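Local atomic coordinates of probable conserved lipoprotein LPPA (Mycobacterium tuberculosis, PDB entry 2V7S), a protein that is of unknown function but is a putative lipoprotein, probably anchored to the cell membrane by a lipid and confined to pathogenic mycobacteria. Residues I72-V77 with Q84-D89; A109-R114 with Q191-L196. All blocks are in the same frame, centred on the assembly; numbering follows the deposited sequence.

Contact 1 (72-77 with 84-89) and contact 2 (109-114 with 191-196) lie on opposite sides of the chain's centre, with their own centres 30 Å apart, and share no element. They illustrate how small interfaces between a helix and a neighbouring strand or turn can be closed by quite different chemistry. Each sets one buried aliphatic residue (A74, V193) beside more exposed ones, D75 in contact 1 and D110 and K192 in contact 2. In contact 1, helix 59-80 meets outermost strand 86-88 of the six-stranded sheet through one indole, which combines a face contact with a side-chain hydrogen bond. Contact 2 joins the turn before strand 112-114 to helix 191-194; no hydrogen bond crosses it, and side-chain carbons rest on backbone carbonyls instead.

Contact 1 of 2, residues I72-V77 with Q84-D89; sequences IIADRV and QTWKFD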
ATOM      1  N   ILE A  72     -29.819 -13.005  17.882  1.00 19.55           N
ATOM      2  CA  ILE A  72     -29.939 -14.461  17.875  1.00 19.94           C
ATOM      3  C   ILE A  72     -29.145 -15.088  19.022  1.00 20.21           C
ATOM      4  O   ILE A  72     -29.650 -16.004  19.715  1.00 20.65           O
ATOM      5  CB  ILE A  72     -29.502 -15.045  16.519  1.00 20.32           C
ATOM      6  CG1 ILE A  72     -30.589 -14.753  15.474  1.00 21.21           C
ATOM      7  CG2 ILE A  72     -29.265 -16.596  16.594  1.00 21.80           C
ATOM      8  CD1 ILE A  72     -30.099 -14.937  14.038  1.00 24.35           C
ATOM      9  N   ILE A  73     -27.899 -14.648  19.178  1.00 19.01           N
ATOM     10  CA  ILE A  73     -27.031 -15.182  20.237  1.00 20.02           C
ATOM     11  C   ILE A  73     -27.644 -14.873  21.618  1.00 20.15           C
ATOM     12  O   ILE A  73     -27.723 -15.752  22.484  1.00 19.58           O
ATOM     13  CB  ILE A  73     -25.585 -14.602  20.149  1.00 20.11           C
ATOM     14  CG1 ILE A  73     -24.839 -15.181  18.924  1.00 21.21           C
ATOM     15  CG2 ILE A  73     -24.769 -14.918  21.468  1.00 21.57           C
ATOM     16  CD1 ILE A  73     -23.617 -14.357  18.492  1.00 20.39           C
ATOM     17  N   ALA A  74     -28.008 -13.609  21.820  1.00 19.57           N
ATOM     18  CA  ALA A  74     -28.530 -13.147  23.106  1.00 21.01           C
ATOM     19  C   ALA A  74     -29.806 -13.921  23.461  1.00 20.65           C
ATOM     20  O   ALA A  74     -29.982 -14.314  24.613  1.00 22.36           O
ATOM     21  CB  ALA A  74     -28.786 -11.624  23.043  1.00 19.89           C
ATOM     22  N   ASP A  75     -30.687 -14.130  22.483  1.00 19.28           N
ATOM     23  CA  ASP A  75     -31.932 -14.898  22.682  1.00 21.38           C
ATOM     24  C   ASP A  75     -31.674 -16.348  23.065  1.00 20.87           C
ATOM     25  O   ASP A  75     -32.269 -16.837  24.005  1.00 22.64           O
ATOM     26  CB  ASP A  75     -32.858 -14.846  21.453  1.00 21.41           C
ATOM     27  CG  ASP A  75     -33.687 -13.583  21.423  1.00 21.88           C
ATOM     28  OD1 ASP A  75     -33.902 -12.999  22.493  1.00 25.80           O
ATOM     29  OD2 ASP A  75     -34.144 -13.172  20.353  1.00 25.87           O
ATOM     30  N   ARG A  76     -30.776 -17.000  22.358  1.00 20.59           N
ATOM     31  CA  ARG A  76     -30.387 -18.384  22.611  1.00 21.94           C
ATOM     32  C   ARG A  76     -29.702 -18.471  24.004  1.00 21.58           C
ATOM     33  O   ARG A  76     -29.927 -19.411  24.764  1.00 20.72           O
ATOM     34  CB  ARG A  76     -29.409 -18.837  21.505  1.00 21.54           C
ATOM     35  CG  ARG A  76     -30.052 -19.156  20.095  1.00 22.91           C
ATOM     36  CD  ARG A  76     -29.021 -19.862  19.220  1.00 23.68           C
ATOM     37  NE  ARG A  76     -28.765 -21.162  19.844  1.00 25.70           N
ATOM     38  CZ  ARG A  76     -27.705 -21.930  19.658  1.00 24.96           C
ATOM     39  NH1 ARG A  76     -27.624 -23.077  20.320  1.00 24.59           N
ATOM     40  NH2 ARG A  76     -26.740 -21.570  18.827  1.00 25.26           N
ATOM     41  N   VAL A  77     -28.893 -17.465  24.331  1.00 22.27           N
ATOM     42  CA  VAL A  77     -28.223 -17.445  25.642  1.00 24.14           C
ATOM     43  C   VAL A  77     -29.251 -17.338  26.754  1.00 25.16           C
ATOM     44  O   VAL A  77     -29.227 -18.113  27.710  1.00 25.59           O
ATOM     45  CB  VAL A  77     -27.134 -16.339  25.762  1.00 23.66           C
ATOM     46  CG1 VAL A  77     -26.671 -16.216  27.218  1.00 23.82           C
ATOM     47  CG2 VAL A  77     -25.946 -16.697  24.877  1.00 22.12           C
ATOM     48  N   GLN A  84     -31.916 -15.458  32.817  1.00 26.34           N
ATOM     49  CA  GLN A  84     -31.093 -14.482  32.092  1.00 25.64           C
ATOM     50  C   GLN A  84     -31.950 -13.613  31.158  1.00 24.67           C
ATOM     51  O   GLN A  84     -32.913 -14.080  30.547  1.00 23.98           O
ATOM     52  CB  GLN A  84     -29.887 -15.116  31.376  1.00 25.30           C
ATOM     53  CG  GLN A  84     -28.864 -14.107  30.733  1.00 25.61           C
ATOM     54  CD  GLN A  84     -28.133 -13.210  31.736  1.00 23.96           C
ATOM     55  OE1 GLN A  84     -27.009 -13.489  32.140  1.00 26.42           O
ATOM     56  NE2 GLN A  84     -28.750 -12.107  32.094  1.00 24.23           N
ATOM     57  N   THR A  85     -31.626 -12.330  31.117  1.00 22.93           N
ATOM     58  CA  THR A  85     -32.302 -11.377  30.247  1.00 22.07           C
ATOM     59  C   THR A  85     -31.234 -10.547  29.482  1.00 21.34           C
ATOM     60  O   THR A  85     -30.042 -10.585  29.812  1.00 19.41           O
ATOM     61  CB  THR A  85     -33.181 -10.404  31.076  1.00 22.87           C
ATOM     62  OG1 THR A  85     -32.364  -9.691  32.015  1.00 20.92           O
ATOM     63  CG2 THR A  85     -34.307 -11.152  31.838  1.00 21.25           C
ATOM     64  N   TRP A  86     -31.670  -9.797  28.483  1.00 20.58           N
ATOM     65  CA  TRP A  86     -30.767  -8.938  27.727  1.00 21.36           C
ATOM     66  C   TRP A  86     -31.512  -7.774  27.111  1.00 21.16           C
ATOM     67  O   TRP A  86     -32.739  -7.790  26.999  1.00 19.35           O
ATOM     68  CB  TRP A  86     -30.029  -9.722  26.631  1.00 20.74           C
ATOM     69  CG  TRP A  86     -30.902 -10.170  25.486  1.00 21.78           C
ATOM     70  CD1 TRP A  86     -31.682 -11.297  25.431  1.00 22.15           C
ATOM     71  CD2 TRP A  86     -31.093  -9.488  24.247  1.00 18.94           C
ATOM     72  NE1 TRP A  86     -32.333 -11.360  24.214  1.00 23.93           N
ATOM     73  CE2 TRP A  86     -32.003 -10.254  23.477  1.00 22.58           C
ATOM     74  CE3 TRP A  86     -30.583  -8.304  23.711  1.00 20.80           C
ATOM     75  CZ2 TRP A  86     -32.404  -9.883  22.173  1.00 22.02           C
ATOM     76  CZ3 TRP A  86     -30.986  -7.912  22.413  1.00 23.52           C
ATOM     77  CH2 TRP A  86     -31.880  -8.723  21.657  1.00 21.49           C
ATOM     78  N   LYS A  87     -30.747  -6.760  26.717  1.00 19.85           N
ATOM     79  CA  LYS A  87     -31.258  -5.675  25.871  1.00 21.13           C
ATOM     80  C   LYS A  87     -30.091  -5.155  25.030  1.00 20.89           C
ATOM     81  O   LYS A  87     -28.920  -5.345  25.397  1.00 20.29           O
ATOM     82  CB  LYS A  87     -31.822  -4.537  26.733  1.00 20.66           C
ATOM     83  CG  LYS A  87     -30.774  -3.824  27.600  1.00 24.09           C
ATOM     84  CD  LYS A  87     -31.406  -2.739  28.507  1.00 22.94           C
ATOM     85  CE  LYS A  87     -30.339  -1.838  29.111  1.00 27.34           C
ATOM     86  NZ  LYS A  87     -30.918  -0.512  29.661  1.00 27.91           N
ATOM     87  N   PHE A  88     -30.411  -4.504  23.912  1.00 20.05           N
ATOM     88  CA  PHE A  88     -29.454  -3.677  23.252  1.00 20.90           C
ATOM     89  C   PHE A  88     -29.182  -2.497  24.149  1.00 19.76           C
ATOM     90  O   PHE A  88     -30.081  -1.921  24.718  1.00 20.45           O
ATOM     91  CB  PHE A  88     -29.946  -3.236  21.878  1.00 21.23           C
ATOM     92  CG  PHE A  88     -29.912  -4.336  20.883  1.00 20.84           C
ATOM     93  CD1 PHE A  88     -31.084  -4.798  20.298  1.00 21.78           C
ATOM     94  CD2 PHE A  88     -28.697  -4.935  20.554  1.00 19.00           C
ATOM     95  CE1 PHE A  88     -31.037  -5.868  19.355  1.00 23.52           C
ATOM     96  CE2 PHE A  88     -28.626  -5.971  19.634  1.00 20.22           C
ATOM     97  CZ  PHE A  88     -29.808  -6.446  19.039  1.00 23.79           C
ATOM     98  N   ASP A  89     -27.915  -2.163  24.305  1.00 20.91           N
ATOM     99  CA  ASP A  89     -27.518  -1.039  25.137  1.00 21.23           C
ATOM    100  C   ASP A  89     -28.219   0.203  24.600  1.00 22.20           C
ATOM    101  O   ASP A  89     -28.134   0.505  23.425  1.00 23.52           O
ATOM    102  CB  ASP A  89     -26.006  -0.896  25.034  1.00 21.91           C
ATOM    103  CG  ASP A  89     -25.407   0.058  26.054  1.00 23.84           C
ATOM    104  OD1 ASP A  89     -26.067   1.013  26.544  1.00 22.65           O
ATOM    105  OD2 ASP A  89     -24.214  -0.169  26.347  1.00 26.40           O
TER
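Where the chain leaves helix 59-80 and turns back as strand 86-88, at one border of the six-stranded antiparallel sheet, the indole of W86 lies against A74 and D75 and shows how one aromatic residue can serve a helix in two ways. The methyl of A74 sits over one face of the ring, its CB 3.4 Å from the centroid of the five-membered ring of W86 and only 11° off the ring normal, a CH-pi contact with CB 3.4 Å from W86 CD2. D75 approaches at the edge: its OD1 accepts W86 NE1 at 2.8 Å in a moderately bent bond (N-H...O 149°), lying close to the indole plane although the N-H meets the carboxylate from above its own plane. Carboxylate and ring are strongly inclined to each other. On W86, CG stands between the backbone N and the carbonyl carbon (chi1 70°), which turns the indole toward the helix. Farther along the ring, W86 CZ3 points at the face of F88, 3.6 Å above its plane. A74 and F88 both also touch V120 of strand 120-122, the next strand of the sheet, and a glycerol lies close to the W86 side chain. The methyl over its face and the carboxylate at its edge together probably limit the tilt and rotation of the indole; its one N-H donor is satisfied by a probably anionic acceptor at the exposed margin of the packing.

Contact 2 of 2, residues A109-R114 with Q191-L196; sequences ADIARR and QKVLDL
Beside the place where V193 and K192 meet the peptide carbonyls of D110 and I111, two flat groups are held at their edges: the R113 guanidinium has A109 O at its edge, in plane, and the Q191 amide has D195 OD1 in its plane. Q191 NE2 donates to that D195 OD1 (2.8 Å) within 191-196, from above the carboxylate plane. R113 grips A109 O side-on with two nitrogens. NE, at 2.7 Å from A109 O, lies in the carbonyl plane on a lone pair, whereas NH2, 3.1 Å from the same A109 O, comes from above that plane, so the pair ties the turn to its strand. Across the contact, V193 CG2 lies 3.4 Å from I111 O and 4.3 Å from I111 CG2. With CG1 anti to the backbone N (chi1 -178°), CG2 is the branch set beside that N and presented to the I111 carbonyl. K192, extended beyond CG, brings a methylene alongside, with CE 3.3 Å from D110 O. I50 of helix 37-53 touches both I111 and V193. This is a short helix that begins one residue after outer strand 188-189 of a three-stranded antiparallel sheet and folds against the turn entering its central strand, near the C104-C187 disulfide.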
ATOM      1  N   ALA A 109     -11.934   5.435   6.345  1.00 23.83           N
ATOM      2  CA  ALA A 109     -13.308   5.354   6.843  1.00 24.45           C
ATOM      3  C   ALA A 109     -14.342   5.979   5.909  1.00 24.39           C
ATOM      4  O   ALA A 109     -15.535   5.789   6.102  1.00 24.94           O
ATOM      5  CB  ALA A 109     -13.403   5.999   8.204  1.00 25.21           C
ATOM      6  N   ASP A 110     -13.895   6.730   4.913  1.00 24.04           N
ATOM      7  CA  ASP A 110     -14.809   7.262   3.884  1.00 24.44           C
ATOM      8  C   ASP A 110     -15.059   6.257   2.745  1.00 23.28           C
ATOM      9  O   ASP A 110     -15.873   6.493   1.826  1.00 23.47           O
ATOM     10  CB  ASP A 110     -14.235   8.551   3.301  1.00 25.24           C
ATOM     11  CG  ASP A 110     -12.909   8.322   2.612  1.00 28.89           C
ATOM     12  OD1 ASP A 110     -11.998   7.711   3.246  1.00 30.08           O
ATOM     13  OD2 ASP A 110     -12.768   8.745   1.431  1.00 34.37           O
ATOM     14  N   ILE A 111     -14.330   5.160   2.791  1.00 21.40           N
ATOM     15  CA  ILE A 111     -14.423   4.121   1.768  1.00 20.89           C
ATOM     16  C   ILE A 111     -15.031   2.820   2.287  1.00 19.81           C
ATOM     17  O   ILE A 111     -15.903   2.252   1.648  1.00 19.09           O
ATOM     18  CB  ILE A 111     -13.020   3.826   1.176  1.00 19.88           C
ATOM     19  CG1 ILE A 111     -12.482   5.085   0.484  1.00 22.69           C
ATOM     20  CG2 ILE A 111     -13.067   2.642   0.200  1.00 20.88           C
ATOM     21  CD1 ILE A 111     -10.972   5.121   0.338  1.00 24.11           C
ATOM     22  N   ALA A 112     -14.492   2.313   3.397  1.00 18.13           N
ATOM     23  CA  ALA A 112     -14.924   1.040   3.950  1.00 19.20           C
ATOM     24  C   ALA A 112     -14.802   1.092   5.480  1.00 18.91           C
ATOM     25  O   ALA A 112     -13.993   1.853   5.994  1.00 19.15           O
ATOM     26  CB  ALA A 112     -14.087  -0.074   3.427  1.00 17.73           C
ATOM     27  N   ARG A 113     -15.649   0.338   6.175  1.00 20.12           N
ATOM     28  CA  ARG A 113     -15.605   0.232   7.652  1.00 21.26           C
ATOM     29  C   ARG A 113     -15.941  -1.191   8.028  1.00 20.92           C
ATOM     30  O   ARG A 113     -16.535  -1.933   7.229  1.00 20.12           O
ATOM     31  CB  ARG A 113     -16.612   1.183   8.317  1.00 20.89           C
ATOM     32  CG  ARG A 113     -16.264   2.657   8.143  1.00 22.72           C
ATOM     33  CD  ARG A 113     -17.381   3.575   8.633  1.00 23.88           C
ATOM     34  NE  ARG A 113     -17.190   4.919   8.110  1.00 23.54           N
ATOM     35  CZ  ARG A 113     -17.687   6.030   8.648  1.00 27.08           C
ATOM     36  NH1 ARG A 113     -18.418   5.972   9.765  1.00 29.59           N
ATOM     37  NH2 ARG A 113     -17.427   7.209   8.085  1.00 27.24           N
ATOM     38  N   ARG A 114     -15.580  -1.551   9.262  1.00 20.97           N
ATOM     39  CA  ARG A 114     -15.928  -2.838   9.833  1.00 20.87           C
ATOM     40  C   ARG A 114     -17.173  -2.589  10.701  1.00 20.90           C
ATOM     41  O   ARG A 114     -17.136  -1.712  11.607  1.00 18.73           O
ATOM     42  CB  ARG A 114     -14.752  -3.343  10.697  1.00 20.71           C
ATOM     43  CG  ARG A 114     -13.457  -3.655   9.897  1.00 19.19           C
ATOM     44  CD  ARG A 114     -12.348  -4.130  10.880  1.00 23.25           C
ATOM     45  NE  ARG A 114     -12.627  -5.461  11.466  1.00 28.68           N
ATOM     46  CZ  ARG A 114     -12.186  -5.879  12.666  1.00 34.70           C
ATOM     47  NH1 ARG A 114     -11.449  -5.080  13.441  1.00 33.58           N
ATOM     48  NH2 ARG A 114     -12.495  -7.098  13.122  1.00 32.81           N
ATOM     49  N   GLN A 191     -22.066   1.663   1.198  1.00 17.74           N
ATOM     50  CA  GLN A 191     -22.957   1.691   0.044  1.00 18.79           C
ATOM     51  C   GLN A 191     -22.646   2.858  -0.923  1.00 18.41           C
ATOM     52  O   GLN A 191     -22.733   2.696  -2.131  1.00 17.87           O
ATOM     53  CB  GLN A 191     -24.442   1.688   0.452  1.00 18.65           C
ATOM     54  CG  GLN A 191     -25.361   1.730  -0.771  1.00 20.38           C
ATOM     55  CD  GLN A 191     -25.253   0.447  -1.571  1.00 21.40           C
ATOM     56  OE1 GLN A 191     -25.143  -0.636  -0.987  1.00 22.44           O
ATOM     57  NE2 GLN A 191     -25.289   0.546  -2.887  1.00 21.79           N
ATOM     58  N   LYS A 192     -22.216   4.008  -0.413  1.00 19.65           N
ATOM     59  CA  LYS A 192     -21.887   5.122  -1.334  1.00 20.23           C
ATOM     60  C   LYS A 192     -20.746   4.799  -2.317  1.00 20.33           C
ATOM     61  O   LYS A 192     -20.738   5.281  -3.466  1.00 20.68           O
ATOM     62  CB  LYS A 192     -21.606   6.405  -0.558  1.00 21.73           C
ATOM     63  CG  LYS A 192     -20.451   6.328   0.445  1.00 23.93           C
ATOM     64  CD  LYS A 192     -20.119   7.770   0.891  1.00 32.22           C
ATOM     65  CE  LYS A 192     -18.940   7.818   1.835  1.00 32.00           C
ATOM     66  NZ  LYS A 192     -18.787   9.203   2.415  1.00 38.90           N
ATOM     67  N   VAL A 193     -19.791   3.973  -1.872  1.00 19.28           N
ATOM     68  CA  VAL A 193     -18.734   3.461  -2.769  1.00 19.00           C
ATOM     69  C   VAL A 193     -19.276   2.423  -3.756  1.00 18.53           C
ATOM     70  O   VAL A 193     -18.925   2.433  -4.953  1.00 16.97           O
ATOM     71  CB  VAL A 193     -17.487   2.939  -1.962  1.00 19.08           C
ATOM     72  CG1 VAL A 193     -16.372   2.466  -2.891  1.00 17.83           C
ATOM     73  CG2 VAL A 193     -16.976   4.055  -1.027  1.00 19.55           C
ATOM     74  N   LEU A 194     -20.166   1.547  -3.274  1.00 19.62           N
ATOM     75  CA  LEU A 194     -20.804   0.570  -4.175  1.00 20.06           C
ATOM     76  C   LEU A 194     -21.593   1.273  -5.259  1.00 20.11           C
ATOM     77  O   LEU A 194     -21.688   0.764  -6.369  1.00 21.32           O
ATOM     78  CB  LEU A 194     -21.686  -0.411  -3.399  1.00 19.43           C
ATOM     79  CG  LEU A 194     -20.881  -1.255  -2.406  1.00 21.15           C
ATOM     80  CD1 LEU A 194     -21.759  -2.043  -1.469  1.00 23.19           C
ATOM     81  CD2 LEU A 194     -19.992  -2.203  -3.118  1.00 20.07           C
ATOM     82  N   ASP A 195     -22.128   2.454  -4.960  1.00 20.89           N
ATOM     83  CA  ASP A 195     -22.848   3.247  -5.982  1.00 22.19           C
ATOM     84  C   ASP A 195     -21.929   3.934  -6.995  1.00 22.89           C
ATOM     85  O   ASP A 195     -22.402   4.466  -7.994  1.00 23.58           O
ATOM     86  CB  ASP A 195     -23.796   4.263  -5.342  1.00 22.44           C
ATOM     87  CG  ASP A 195     -24.994   3.598  -4.698  1.00 23.96           C
ATOM     88  OD1 ASP A 195     -25.215   2.390  -4.960  1.00 25.54           O
ATOM     89  OD2 ASP A 195     -25.710   4.259  -3.920  1.00 26.63           O
ATOM     90  N   LEU A 196     -20.621   3.923  -6.733  1.00 23.62           N
ATOM     91  CA  LEU A 196     -19.652   4.440  -7.707  1.00 24.67           C
ATOM     92  C   LEU A 196     -19.416   3.408  -8.787  1.00 24.18           C
ATOM     93  O   LEU A 196     -19.378   2.228  -8.492  1.00 23.11           O
ATOM     94  CB  LEU A 196     -18.326   4.790  -7.023  1.00 25.46           C
ATOM     95  CG  LEU A 196     -18.460   5.797  -5.887  1.00 27.31           C
ATOM     96  CD1 LEU A 196     -17.097   6.092  -5.338  1.00 31.02           C
ATOM     97  CD2 LEU A 196     -19.159   7.086  -6.364  1.00 29.80           C
TER